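Putative eukaryotic translation initiation factor eIF-4E (Leishmania major, PDB 5WB5) probably binds the 7-methylguanosine cap of messenger RNA, including the cap 4 structure, and acts as a translation initiation factor. Local coordinates at residues 30-35 and 74-79; 136-141 and 167-172; 100-105 and 175-180. All blocks are in the same frame, centred on the assembly; numbering follows the deposited sequence.

Overall arrangement
All three contacts belong to one curved antiparallel sheet and the helices packed on it. Interactions 1 and 3 are strand pairings, joining 22-32 to 75-81 and 97-104 to 175-182, and their centres lie about 14 Å apart. Both are partly buried and mix backbone ladders with polar or charged side chains. Interaction 2, its centre about 6 Å from the centre of the chain, is wholly buried and apolar: helix 133-147 rests on strand 164-171. That strand lies between the two pairings, next to 75-81 on one side and 175-182 on the other, so interaction 2 touches both, whereas interactions 1 and 3 do not meet.

Interaction 1: residues 30-35 and 74-79; sequences WYDSPS and SSQYHF
W30 lies with its CB against CB of H78, 3.9 Å away, and the two side chains cross at about a right angle on the sheet face that also carries D32 and Q76. Beneath them W30 and H78 form a hydrogen-bonded antiparallel pair, and D32 and Q76 form the next one. The bond from H78 N to W30 O is nearly straight, at 171°.

The side chain of D32 takes the crowded position between its backbone N and carbonyl carbon (chi1 67°), which brings the carboxylate toward Q76 and H78 of the neighbouring strand. There OD2 accepts a weak hydrogen bond from H78 NE2 at 3.2 Å, at the edge of an imidazole turned 89° from the carboxylate plane. The charge of D32 may favour a protonated imidazole. The extended Q76 chain crosses the carboxylate obliquely, and its OE1 bonds to S170 OG on the next strand.

On the other face Y31 has CG anti to its backbone N, and its OH accepts a hydrogen bond from S75 OG at 3.0 Å. Y31 CD2 also packs obliquely against Y77 CE1, 4.2 Å away. Y31 and Y77 both touch apolar side chains of another protein chain, so this face forms part of an intermolecular surface. The paired backbones are a regular antiparallel ladder within the curved sheet of the eIF4E fold.

Interaction 2: residues 136-141 and 167-172; sequences KAWENV and IVMSKR
Helix 133-147 packs on the sheet of the eIF4E fold here, and its short segment 136-141 runs at 166° to strand 167-171, almost antiparallel to it. The axes stay 10.5 Å apart, a gap filled by side chains. W138 is the main projection from the helix. Its CG stands anti to the backbone N, so the indole reaches down to the strand although its CB does not point there.

Two strand residues, I167 and M169, rise toward the helix, while V168 between them turns to the other side of the sheet, where it meets H78 and W181. The benzene part of the indole fits against this pair. M169 CB sits under one face, 3.6 Å from the centroid of the six-membered ring and 11° off its normal, a CH-pi contact. The methionine chain then bends at chi2 and chi3, bringing its terminal methyl CE near CE3 of W138. I167 approaches the ring obliquely, at CZ3 and CH2. Its CG1 is in the crowded position between backbone N and carbonyl carbon (chi1 58°), which lifts CD1 toward the helix.

V141, one turn after W138, lowers CG1 onto the same I167 methyl, so this tip fills the hollow between the tryptophan and the valine. L178 of the adjacent strand touches both W138 and V141, while L68 meets W138 and M169, extending the apolar layer beyond the two segments. Between the two helix residues, I167 CD1 lies 3.6 Å from W138 CZ3 and 4.0 Å from V141 CG1.

Interaction 3: residues 100-105 and 175-180; sequences WVNLDI and HNRLAV
Four backbone hydrogen bonds join 100-105 to 175-180, in two hydrogen-bonded antiparallel pairs, and V180 continues the ladder with L99. V101 N gives its hydrogen to L178 O at 2.8 Å, and L178 N returns one to V101 O, lying nearly along the C=O axis. L103 and N176 repeat the exchange, N176 N reaching L103 O at 2.9 Å from above the carbonyl plane. R177 CA adds a C-H...O contact to V101 O, which therefore receives a conventional N-H donor and a C-H donor.

The charge of R177 is met by an aromatic face. Its chain extends from CG to NE beside W100, and the guanidinium lies flat over the indole, the planes 6° apart and CZ 4.2 Å from the centroid of the six-membered ring. This is a stacked cation-pi contact. The indole NE1 of W100 donates to T213 OG1, which should help fix the rotation of the ring. N102 runs alongside the arginine, its OD1 3.3 Å from R177 NE but at an angle too poor for a hydrogen bond.

On the opposite face V101 CG2 packs on L178 CB at 3.8 Å. L178 continues from there to helices 133-147 and 188-200, and L103 reaches L134 of the former. Strand 175-182 is flanked on its other edge by 164-171, while 97-104 continues the sheet to the terminal strand 210-214.

Interaction 1: residues 30-35 and 74-79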
ATOM      1  N   TRP A  30      -6.581  -3.786  -1.000  1.00 41.62           N
ATOM      2  CA  TRP A  30      -7.087  -5.085  -0.586  1.00 37.05           C
ATOM      3  C   TRP A  30      -6.657  -5.344   0.852  1.00 38.59           C
ATOM      4  O   TRP A  30      -5.660  -4.794   1.328  1.00 42.78           O
ATOM      5  CB  TRP A  30      -6.568  -6.216  -1.484  1.00 26.99           C
ATOM      6  CG  TRP A  30      -6.560  -5.918  -2.964  1.00 44.13           C
ATOM      7  CD1 TRP A  30      -5.873  -4.923  -3.605  1.00 32.38           C
ATOM      8  CD2 TRP A  30      -7.244  -6.653  -3.986  1.00 48.09           C
ATOM      9  NE1 TRP A  30      -6.103  -4.986  -4.959  1.00 67.84           N
ATOM     10  CE2 TRP A  30      -6.940  -6.039  -5.219  1.00 41.18           C
ATOM     11  CE3 TRP A  30      -8.089  -7.766  -3.977  1.00 48.17           C
ATOM     12  CZ2 TRP A  30      -7.452  -6.500  -6.430  1.00 53.01           C
ATOM     13  CZ3 TRP A  30      -8.598  -8.222  -5.180  1.00 44.52           C
ATOM     14  CH2 TRP A  30      -8.277  -7.589  -6.390  1.00 56.52           C
ATOM     15  N   TYR A  31      -7.411  -6.206   1.536  1.00 59.87           N
ATOM     16  CA  TYR A  31      -7.121  -6.595   2.911  1.00 50.06           C
ATOM     17  C   TYR A  31      -7.401  -8.078   3.093  1.00 54.34           C
ATOM     18  O   TYR A  31      -8.447  -8.568   2.662  1.00 57.27           O
ATOM     19  CB  TYR A  31      -7.971  -5.808   3.908  1.00 26.50           C
ATOM     20  CG  TYR A  31      -7.969  -6.374   5.313  1.00 58.76           C
ATOM     21  CD1 TYR A  31      -8.884  -7.352   5.692  1.00 59.70           C
ATOM     22  CD2 TYR A  31      -7.061  -5.928   6.261  1.00 47.87           C
ATOM     23  CE1 TYR A  31      -8.887  -7.868   6.972  1.00 26.88           C
ATOM     24  CE2 TYR A  31      -7.059  -6.436   7.542  1.00 54.12           C
ATOM     25  CZ  TYR A  31      -7.972  -7.403   7.895  1.00 40.54           C
ATOM     26  OH  TYR A  31      -7.962  -7.903   9.178  1.00 42.73           O
ATOM     27  N   ASP A  32      -6.479  -8.792   3.736  1.00 62.70           N
ATOM     28  CA  ASP A  32      -6.734 -10.198   4.045  1.00 48.99           C
ATOM     29  C   ASP A  32      -6.226 -10.528   5.441  1.00 52.94           C
ATOM     30  O   ASP A  32      -5.399  -9.812   6.010  1.00 69.03           O
ATOM     31  CB  ASP A  32      -6.119 -11.152   3.006  1.00 57.74           C
ATOM     32  CG  ASP A  32      -4.603 -11.138   2.999  1.00 72.15           C
ATOM     33  OD1 ASP A  32      -3.995 -10.573   3.929  1.00111.88           O
ATOM     34  OD2 ASP A  32      -4.013 -11.702   2.052  1.00 68.90           O
ATOM     35  N   SER A  33      -6.755 -11.629   5.990  1.00 53.05           N
ATOM     36  CA  SER A  33      -6.484 -12.062   7.357  1.00 42.09           C
ATOM     37  C   SER A  33      -7.087 -13.445   7.575  1.00 56.33           C
ATOM     38  O   SER A  33      -7.811 -13.944   6.704  1.00 66.82           O
ATOM     39  CB  SER A  33      -7.058 -11.061   8.365  1.00 54.68           C
ATOM     40  OG  SER A  33      -8.476 -11.096   8.370  1.00 33.30           O
ATOM     41  N   PRO A  34      -6.814 -14.098   8.707  1.00 78.55           N
ATOM     42  CA  PRO A  34      -7.438 -15.411   8.951  1.00 74.96           C
ATOM     43  C   PRO A  34      -8.952 -15.386   8.859  1.00 81.97           C
ATOM     44  O   PRO A  34      -9.561 -16.408   8.520  1.00 77.78           O
ATOM     45  CB  PRO A  34      -6.965 -15.765  10.367  1.00 47.92           C
ATOM     46  CG  PRO A  34      -5.675 -15.034  10.520  1.00 76.74           C
ATOM     47  CD  PRO A  34      -5.833 -13.752   9.750  1.00 65.80           C
ATOM     48  N   SER A  35      -9.583 -14.246   9.156  1.00 49.61           N
ATOM     49  CA  SER A  35     -11.036 -14.159   9.060  1.00 44.34           C
ATOM     50  C   SER A  35     -11.507 -14.154   7.612  1.00 29.17           C
ATOM     51  O   SER A  35     -12.644 -14.550   7.332  1.00 65.15           O
ATOM     52  CB  SER A  35     -11.531 -12.910   9.782  1.00 93.48           C
ATOM     53  OG  SER A  35     -11.251 -12.986  11.167  1.00 95.26           O
ATOM     54  N   SER A  74      -2.509 -10.863  12.321  1.00 26.32           N
ATOM     55  CA  SER A  74      -2.323 -11.545  11.039  1.00 26.42           C
ATOM     56  C   SER A  74      -3.204 -10.853  10.006  1.00 52.22           C
ATOM     57  O   SER A  74      -4.333 -11.275   9.752  1.00 96.80           O
ATOM     58  CB  SER A  74      -2.655 -13.019  11.153  1.00 48.16           C
ATOM     59  OG  SER A  74      -1.807 -13.655  12.092  1.00 62.28           O
ATOM     60  N   SER A  75      -2.683  -9.782   9.414  1.00 60.43           N
ATOM     61  CA  SER A  75      -3.413  -9.013   8.419  1.00 45.57           C
ATOM     62  C   SER A  75      -2.442  -8.515   7.359  1.00 43.43           C
ATOM     63  O   SER A  75      -1.238  -8.390   7.598  1.00 44.66           O
ATOM     64  CB  SER A  75      -4.149  -7.828   9.057  1.00 76.65           C
ATOM     65  OG  SER A  75      -5.137  -8.271   9.970  1.00 79.16           O
ATOM     66  N   GLN A  76      -2.973  -8.238   6.171  1.00 39.00           N
ATOM     67  CA  GLN A  76      -2.153  -7.683   5.101  1.00 50.67           C
ATOM     68  C   GLN A  76      -2.953  -6.681   4.285  1.00 39.71           C
ATOM     69  O   GLN A  76      -4.053  -6.995   3.813  1.00 59.17           O
ATOM     70  CB  GLN A  76      -1.606  -8.773   4.171  1.00 77.24           C
ATOM     71  CG  GLN A  76      -0.901  -9.917   4.882  1.00 80.93           C
ATOM     72  CD  GLN A  76      -0.276 -10.923   3.927  1.00 98.57           C
ATOM     73  OE1 GLN A  76       0.487 -11.792   4.349  1.00103.81           O
ATOM     74  NE2 GLN A  76      -0.594 -10.815   2.640  1.00 94.40           N
ATOM     75  N   TYR A  77      -2.379  -5.482   4.138  1.00 60.65           N
ATOM     76  CA  TYR A  77      -2.817  -4.490   3.165  1.00 41.64           C
ATOM     77  C   TYR A  77      -2.077  -4.727   1.856  1.00 25.90           C
ATOM     78  O   TYR A  77      -0.852  -4.875   1.849  1.00 36.19           O
ATOM     79  CB  TYR A  77      -2.525  -3.062   3.644  1.00 26.73           C
ATOM     80  CG  TYR A  77      -3.472  -2.478   4.672  1.00 25.13           C
ATOM     81  CD1 TYR A  77      -4.851  -2.586   4.530  1.00 36.26           C
ATOM     82  CD2 TYR A  77      -2.981  -1.798   5.780  1.00 31.30           C
ATOM     83  CE1 TYR A  77      -5.711  -2.043   5.471  1.00 25.26           C
ATOM     84  CE2 TYR A  77      -3.832  -1.253   6.726  1.00 24.59           C
ATOM     85  CZ  TYR A  77      -5.194  -1.376   6.565  1.00 50.04           C
ATOM     86  OH  TYR A  77      -6.042  -0.834   7.504  1.00 29.63           O
ATOM     87  N   HIS A  78      -2.819  -4.753   0.755  1.00 34.00           N
ATOM     88  CA  HIS A  78      -2.246  -4.771  -0.582  1.00 36.68           C
ATOM     89  C   HIS A  78      -2.700  -3.510  -1.298  1.00 40.41           C
ATOM     90  O   HIS A  78      -3.827  -3.055  -1.100  1.00 38.88           O
ATOM     91  CB  HIS A  78      -2.683  -6.007  -1.380  1.00 51.18           C
ATOM     92  CG  HIS A  78      -2.585  -7.292  -0.617  1.00 64.77           C
ATOM     93  ND1 HIS A  78      -1.577  -8.207  -0.827  1.00 50.39           N
ATOM     94  CD2 HIS A  78      -3.376  -7.819   0.349  1.00 62.99           C
ATOM     95  CE1 HIS A  78      -1.747  -9.240  -0.020  1.00 66.40           C
ATOM     96  NE2 HIS A  78      -2.831  -9.030   0.704  1.00 53.17           N
ATOM     97  N   PHE A  79      -1.831  -2.948  -2.130  1.00 56.27           N
ATOM     98  CA  PHE A  79      -2.132  -1.707  -2.842  1.00 55.60           C
ATOM     99  C   PHE A  79      -1.477  -1.827  -4.211  1.00 26.70           C
ATOM    100  O   PHE A  79      -0.259  -1.669  -4.329  1.00 27.67           O
ATOM    101  CB  PHE A  79      -1.618  -0.498  -2.067  1.00 64.03           C
ATOM    102  CG  PHE A  79      -2.068   0.822  -2.620  1.00 51.24           C
ATOM    103  CD1 PHE A  79      -3.359   1.271  -2.409  1.00 45.16           C
ATOM    104  CD2 PHE A  79      -1.191   1.623  -3.334  1.00 48.82           C
ATOM    105  CE1 PHE A  79      -3.773   2.490  -2.911  1.00 50.79           C
ATOM    106  CE2 PHE A  79      -1.599   2.840  -3.837  1.00 53.37           C
ATOM    107  CZ  PHE A  79      -2.890   3.276  -3.624  1.00 56.49           C
TER

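Interaction 2: residues 136-141 and 167-172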
ATOM      1  N   LYS A 136       3.727   6.038   9.913  1.00 33.84           N
ATOM      2  CA  LYS A 136       4.287   7.124   9.116  1.00 29.33           C
ATOM      3  C   LYS A 136       5.013   6.589   7.888  1.00 49.16           C
ATOM      4  O   LYS A 136       4.883   7.145   6.791  1.00 21.13           O
ATOM      5  CB  LYS A 136       5.235   7.970   9.966  1.00 22.24           C
ATOM      6  CG  LYS A 136       4.546   8.796  11.047  1.00 21.53           C
ATOM      7  CD  LYS A 136       5.564   9.481  11.945  1.00 41.40           C
ATOM      8  CE  LYS A 136       4.893  10.260  13.063  1.00 62.63           C
ATOM      9  NZ  LYS A 136       5.881  10.754  14.065  1.00 81.66           N
ATOM     10  N   ALA A 137       5.781   5.508   8.050  1.00 21.29           N
ATOM     11  CA  ALA A 137       6.479   4.921   6.912  1.00 21.28           C
ATOM     12  C   ALA A 137       5.498   4.314   5.919  1.00 32.68           C
ATOM     13  O   ALA A 137       5.688   4.419   4.700  1.00 28.18           O
ATOM     14  CB  ALA A 137       7.473   3.867   7.398  1.00 24.33           C
ATOM     15  N   TRP A 138       4.444   3.674   6.423  1.00 42.08           N
ATOM     16  CA  TRP A 138       3.415   3.131   5.545  1.00 38.18           C
ATOM     17  C   TRP A 138       2.785   4.241   4.707  1.00 33.08           C
ATOM     18  O   TRP A 138       2.646   4.115   3.482  1.00 21.34           O
ATOM     19  CB  TRP A 138       2.374   2.401   6.400  1.00 54.91           C
ATOM     20  CG  TRP A 138       1.227   1.800   5.659  1.00 40.75           C
ATOM     21  CD1 TRP A 138      -0.093   1.915   5.978  1.00 38.81           C
ATOM     22  CD2 TRP A 138       1.287   0.982   4.485  1.00 21.69           C
ATOM     23  NE1 TRP A 138      -0.860   1.223   5.077  1.00 32.37           N
ATOM     24  CE2 TRP A 138      -0.037   0.642   4.148  1.00 21.75           C
ATOM     25  CE3 TRP A 138       2.328   0.505   3.684  1.00 30.66           C
ATOM     26  CZ2 TRP A 138      -0.348  -0.149   3.047  1.00 27.93           C
ATOM     27  CZ3 TRP A 138       2.017  -0.281   2.588  1.00 42.95           C
ATOM     28  CH2 TRP A 138       0.690  -0.600   2.281  1.00 46.70           C
ATOM     29  N   GLU A 139       2.428   5.353   5.354  1.00 27.69           N
ATOM     30  CA  GLU A 139       1.844   6.485   4.640  1.00 44.75           C
ATOM     31  C   GLU A 139       2.827   7.074   3.632  1.00 21.08           C
ATOM     32  O   GLU A 139       2.442   7.420   2.509  1.00 21.03           O
ATOM     33  CB  GLU A 139       1.392   7.554   5.638  1.00 49.31           C
ATOM     34  CG  GLU A 139       0.245   7.122   6.547  1.00 65.17           C
ATOM     35  CD  GLU A 139      -0.106   8.165   7.600  1.00 21.21           C
ATOM     36  OE1 GLU A 139       0.625   9.171   7.713  1.00 43.38           O
ATOM     37  OE2 GLU A 139      -1.114   7.977   8.315  1.00 41.21           O
ATOM     38  N   ASN A 140       4.100   7.199   4.013  1.00 21.05           N
ATOM     39  CA  ASN A 140       5.094   7.746   3.097  1.00 20.94           C
ATOM     40  C   ASN A 140       5.234   6.878   1.854  1.00 28.47           C
ATOM     41  O   ASN A 140       5.305   7.394   0.731  1.00 45.17           O
ATOM     42  CB  ASN A 140       6.439   7.890   3.806  1.00 57.09           C
ATOM     43  CG  ASN A 140       6.456   9.032   4.804  1.00 37.50           C
ATOM     44  OD1 ASN A 140       5.631   9.944   4.745  1.00 20.80           O
ATOM     45  ND2 ASN A 140       7.406   8.992   5.728  1.00 41.52           N
ATOM     46  N   VAL A 141       5.273   5.555   2.029  1.00 32.21           N
ATOM     47  CA  VAL A 141       5.427   4.671   0.877  1.00 29.00           C
ATOM     48  C   VAL A 141       4.174   4.698   0.011  1.00 27.57           C
ATOM     49  O   VAL A 141       4.256   4.644  -1.221  1.00 21.11           O
ATOM     50  CB  VAL A 141       5.768   3.243   1.339  1.00 29.90           C
ATOM     51  CG1 VAL A 141       5.852   2.298   0.146  1.00 27.65           C
ATOM     52  CG2 VAL A 141       7.080   3.247   2.101  1.00 21.25           C
ATOM     53  N   ILE A 167       2.372  -2.629  -3.746  1.00 50.87           N
ATOM     54  CA  ILE A 167       3.037  -2.721  -2.452  1.00 43.36           C
ATOM     55  C   ILE A 167       2.153  -3.519  -1.504  1.00 39.68           C
ATOM     56  O   ILE A 167       0.941  -3.639  -1.692  1.00 40.87           O
ATOM     57  CB  ILE A 167       3.355  -1.339  -1.832  1.00 40.62           C
ATOM     58  CG1 ILE A 167       2.077  -0.518  -1.658  1.00 46.94           C
ATOM     59  CG2 ILE A 167       4.364  -0.590  -2.688  1.00 38.09           C
ATOM     60  CD1 ILE A 167       2.277   0.759  -0.871  1.00 47.34           C
ATOM     61  N   VAL A 168       2.783  -4.058  -0.466  1.00 22.32           N
ATOM     62  CA  VAL A 168       2.112  -4.920   0.502  1.00 23.38           C
ATOM     63  C   VAL A 168       2.697  -4.642   1.879  1.00 23.73           C
ATOM     64  O   VAL A 168       3.915  -4.684   2.067  1.00 44.70           O
ATOM     65  CB  VAL A 168       2.261  -6.418   0.152  1.00 28.96           C
ATOM     66  CG1 VAL A 168       1.518  -7.289   1.165  1.00 35.57           C
ATOM     67  CG2 VAL A 168       1.759  -6.706  -1.258  1.00 34.67           C
ATOM     68  N   MET A 169       1.824  -4.357   2.838  1.00 25.64           N
ATOM     69  CA  MET A 169       2.186  -4.316   4.248  1.00 38.72           C
ATOM     70  C   MET A 169       1.608  -5.560   4.906  1.00 27.93           C
ATOM     71  O   MET A 169       0.442  -5.896   4.677  1.00 48.38           O
ATOM     72  CB  MET A 169       1.657  -3.045   4.920  1.00 38.39           C
ATOM     73  CG  MET A 169       1.867  -3.010   6.423  1.00 49.44           C
ATOM     74  SD  MET A 169       3.608  -3.162   6.870  1.00 67.06           S
ATOM     75  CE  MET A 169       4.161  -1.476   6.665  1.00 43.07           C
ATOM     76  N   SER A 170       2.421  -6.248   5.703  1.00 46.44           N
ATOM     77  CA  SER A 170       2.035  -7.524   6.300  1.00 28.46           C
ATOM     78  C   SER A 170       2.344  -7.484   7.790  1.00 38.30           C
ATOM     79  O   SER A 170       3.515  -7.479   8.185  1.00 54.18           O
ATOM     80  CB  SER A 170       2.766  -8.683   5.622  1.00 45.38           C
ATOM     81  OG  SER A 170       2.213  -9.932   6.000  1.00 85.41           O
ATOM     82  N   LYS A 171       1.298  -7.445   8.610  1.00 60.07           N
ATOM     83  CA  LYS A 171       1.448  -7.475  10.056  1.00 73.53           C
ATOM     84  C   LYS A 171       1.726  -8.910  10.490  1.00 84.47           C
ATOM     85  O   LYS A 171       0.884  -9.793  10.297  1.00102.81           O
ATOM     86  CB  LYS A 171       0.180  -6.940  10.716  1.00 46.34           C
ATOM     87  CG  LYS A 171       0.322  -6.574  12.180  1.00 34.73           C
ATOM     88  CD  LYS A 171       0.851  -5.168  12.354  1.00 55.25           C
ATOM     89  CE  LYS A 171       0.828  -4.747  13.815  1.00 54.22           C
ATOM     90  NZ  LYS A 171      -0.561  -4.573  14.321  1.00 64.29           N
ATOM     91  N   ARG A 172       2.904  -9.149  11.054  1.00 80.59           N
ATOM     92  CA  ARG A 172       3.300 -10.472  11.514  1.00 49.60           C
ATOM     93  C   ARG A 172       3.426 -10.471  13.035  1.00 53.55           C
ATOM     94  O   ARG A 172       3.203  -9.458  13.704  1.00 43.22           O
ATOM     95  CB  ARG A 172       4.608 -10.908  10.850  1.00 37.43           C
TER

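Interaction 3: residues 100-105 and 175-180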
ATOM      1  N   TRP A 100      11.512  -6.350  -0.183  1.00 27.96           N
ATOM      2  CA  TRP A 100      10.832  -6.247   1.098  1.00 38.47           C
ATOM      3  C   TRP A 100      11.827  -6.015   2.226  1.00 44.93           C
ATOM      4  O   TRP A 100      13.036  -6.222   2.086  1.00 49.41           O
ATOM      5  CB  TRP A 100       9.987  -7.500   1.387  1.00 63.67           C
ATOM      6  CG  TRP A 100      10.736  -8.798   1.337  1.00 61.54           C
ATOM      7  CD1 TRP A 100      10.961  -9.574   0.236  1.00 55.04           C
ATOM      8  CD2 TRP A 100      11.341  -9.484   2.440  1.00 46.59           C
ATOM      9  NE1 TRP A 100      11.673 -10.697   0.585  1.00 51.41           N
ATOM     10  CE2 TRP A 100      11.917 -10.666   1.934  1.00 55.58           C
ATOM     11  CE3 TRP A 100      11.452  -9.212   3.808  1.00 56.29           C
ATOM     12  CZ2 TRP A 100      12.599 -11.572   2.744  1.00 37.94           C
ATOM     13  CZ3 TRP A 100      12.129 -10.114   4.610  1.00 61.88           C
ATOM     14  CH2 TRP A 100      12.692 -11.278   4.077  1.00 33.43           C
ATOM     15  N   VAL A 101      11.278  -5.556   3.350  1.00 33.96           N
ATOM     16  CA  VAL A 101      12.032  -5.252   4.558  1.00 52.95           C
ATOM     17  C   VAL A 101      11.188  -5.630   5.769  1.00 37.79           C
ATOM     18  O   VAL A 101       9.954  -5.589   5.728  1.00 33.22           O
ATOM     19  CB  VAL A 101      12.430  -3.761   4.636  1.00 59.91           C
ATOM     20  CG1 VAL A 101      13.312  -3.376   3.458  1.00 56.89           C
ATOM     21  CG2 VAL A 101      11.193  -2.875   4.683  1.00 51.29           C
ATOM     22  N   ASN A 102      11.868  -5.988   6.859  1.00 34.87           N
ATOM     23  CA  ASN A 102      11.225  -6.362   8.117  1.00 43.02           C
ATOM     24  C   ASN A 102      11.407  -5.216   9.107  1.00 63.32           C
ATOM     25  O   ASN A 102      12.499  -5.016   9.645  1.00 80.65           O
ATOM     26  CB  ASN A 102      11.808  -7.659   8.674  1.00 64.73           C
ATOM     27  CG  ASN A 102      11.579  -8.847   7.761  1.00 94.13           C
ATOM     28  OD1 ASN A 102      10.726  -8.808   6.877  1.00100.60           O
ATOM     29  ND2 ASN A 102      12.339  -9.914   7.976  1.00 86.20           N
ATOM     30  N   LEU A 103      10.338  -4.464   9.341  1.00 62.11           N
ATOM     31  CA  LEU A 103      10.299  -3.470  10.398  1.00 44.02           C
ATOM     32  C   LEU A 103       9.876  -4.136  11.704  1.00 66.73           C
ATOM     33  O   LEU A 103       9.426  -5.284  11.727  1.00 76.09           O
ATOM     34  CB  LEU A 103       9.330  -2.348  10.032  1.00 40.72           C
ATOM     35  CG  LEU A 103       9.367  -1.901   8.568  1.00 56.34           C
ATOM     36  CD1 LEU A 103       8.217  -0.954   8.270  1.00 46.64           C
ATOM     37  CD2 LEU A 103      10.708  -1.253   8.238  1.00 43.63           C
ATOM     38  N   ASP A 104       9.998  -3.395  12.800  1.00 59.97           N
ATOM     39  CA  ASP A 104       9.667  -3.910  14.118  1.00 91.39           C
ATOM     40  C   ASP A 104       8.514  -3.113  14.716  1.00 96.97           C
ATOM     41  O   ASP A 104       8.179  -2.020  14.250  1.00104.86           O
ATOM     42  CB  ASP A 104      10.888  -3.866  15.044  1.00 97.51           C
ATOM     43  CG  ASP A 104      12.073  -4.630  14.479  1.00 92.53           C
ATOM     44  OD1 ASP A 104      11.857  -5.681  13.836  1.00 96.76           O
ATOM     45  OD2 ASP A 104      13.221  -4.174  14.667  1.00101.15           O
ATOM     46  N   ILE A 105       7.903  -3.684  15.750  1.00 93.30           N
ATOM     47  CA  ILE A 105       6.740  -3.075  16.389  1.00 91.38           C
ATOM     48  C   ILE A 105       7.056  -1.648  16.825  1.00 87.97           C
ATOM     49  O   ILE A 105       6.153  -0.823  16.975  1.00 90.97           O
ATOM     50  CB  ILE A 105       6.262  -3.920  17.589  1.00 95.45           C
ATOM     51  CG1 ILE A 105       4.972  -3.342  18.186  1.00 98.11           C
ATOM     52  CG2 ILE A 105       7.349  -4.006  18.656  1.00105.40           C
ATOM     53  CD1 ILE A 105       3.776  -3.380  17.245  1.00 92.67           C
ATOM     54  N   HIS A 175       7.636  -9.314  13.369  1.00 95.64           N
ATOM     55  CA  HIS A 175       8.052  -8.328  12.385  1.00102.71           C
ATOM     56  C   HIS A 175       6.835  -7.721  11.697  1.00 85.07           C
ATOM     57  O   HIS A 175       5.685  -8.096  11.943  1.00 82.34           O
ATOM     58  CB  HIS A 175       8.991  -8.961  11.356  1.00 99.01           C
ATOM     59  CG  HIS A 175      10.195  -9.613  11.956  1.00106.15           C
ATOM     60  ND1 HIS A 175      10.173 -10.894  12.465  1.00 98.23           N
ATOM     61  CD2 HIS A 175      11.460  -9.162  12.131  1.00103.00           C
ATOM     62  CE1 HIS A 175      11.372 -11.205  12.925  1.00104.00           C
ATOM     63  NE2 HIS A 175      12.171 -10.169  12.736  1.00102.67           N
ATOM     64  N   ASN A 176       7.111  -6.756  10.825  1.00103.02           N
ATOM     65  CA  ASN A 176       6.106  -6.158   9.953  1.00 74.78           C
ATOM     66  C   ASN A 176       6.761  -6.019   8.587  1.00 69.07           C
ATOM     67  O   ASN A 176       7.714  -5.252   8.433  1.00 50.50           O
ATOM     68  CB  ASN A 176       5.632  -4.806  10.487  1.00 67.17           C
ATOM     69  CG  ASN A 176       4.858  -4.932  11.792  1.00 59.72           C
ATOM     70  OD1 ASN A 176       4.030  -5.829  11.950  1.00 69.74           O
ATOM     71  ND2 ASN A 176       5.134  -4.037  12.735  1.00 30.14           N
ATOM     72  N   ARG A 177       6.284  -6.781   7.610  1.00 44.59           N
ATOM     73  CA  ARG A 177       6.954  -6.866   6.320  1.00 32.08           C
ATOM     74  C   ARG A 177       6.376  -5.837   5.359  1.00 40.64           C
ATOM     75  O   ARG A 177       5.195  -5.906   5.003  1.00 31.53           O
ATOM     76  CB  ARG A 177       6.834  -8.269   5.727  1.00 31.57           C
ATOM     77  CG  ARG A 177       7.609  -9.321   6.493  1.00 56.12           C
ATOM     78  CD  ARG A 177       8.005 -10.480   5.599  1.00 78.08           C
ATOM     79  NE  ARG A 177       8.836 -11.454   6.301  1.00 89.07           N
ATOM     80  CZ  ARG A 177       9.341 -12.549   5.740  1.00119.96           C
ATOM     81  NH1 ARG A 177       9.101 -12.813   4.462  1.00105.27           N
ATOM     82  NH2 ARG A 177      10.085 -13.380   6.456  1.00139.34           N
ATOM     83  N   LEU A 178       7.205  -4.884   4.956  1.00 37.51           N
ATOM     84  CA  LEU A 178       6.882  -4.001   3.846  1.00 31.66           C
ATOM     85  C   LEU A 178       7.467  -4.598   2.575  1.00 31.92           C
ATOM     86  O   LEU A 178       8.564  -5.153   2.595  1.00 50.96           O
ATOM     87  CB  LEU A 178       7.450  -2.602   4.084  1.00 34.18           C
ATOM     88  CG  LEU A 178       7.273  -1.603   2.943  1.00 51.21           C
ATOM     89  CD1 LEU A 178       5.815  -1.305   2.697  1.00 59.39           C
ATOM     90  CD2 LEU A 178       8.027  -0.330   3.255  1.00 67.14           C
ATOM     91  N   ALA A 179       6.727  -4.500   1.475  1.00 32.08           N
ATOM     92  CA  ALA A 179       7.165  -5.101   0.224  1.00 43.10           C
ATOM     93  C   ALA A 179       6.715  -4.230  -0.936  1.00 72.84           C
ATOM     94  O   ALA A 179       5.582  -3.749  -0.952  1.00 47.39           O
ATOM     95  CB  ALA A 179       6.611  -6.524   0.062  1.00 32.44           C
ATOM     96  N   VAL A 180       7.609  -4.031  -1.898  1.00 32.66           N
ATOM     97  CA  VAL A 180       7.318  -3.322  -3.136  1.00 36.00           C
ATOM     98  C   VAL A 180       7.423  -4.339  -4.263  1.00 33.09           C
ATOM     99  O   VAL A 180       8.516  -4.838  -4.558  1.00 33.20           O
ATOM    100  CB  VAL A 180       8.276  -2.143  -3.357  1.00 34.71           C
ATOM    101  CG1 VAL A 180       7.929  -1.394  -4.640  1.00 33.01           C
ATOM    102  CG2 VAL A 180       8.245  -1.206  -2.164  1.00 32.58           C
TER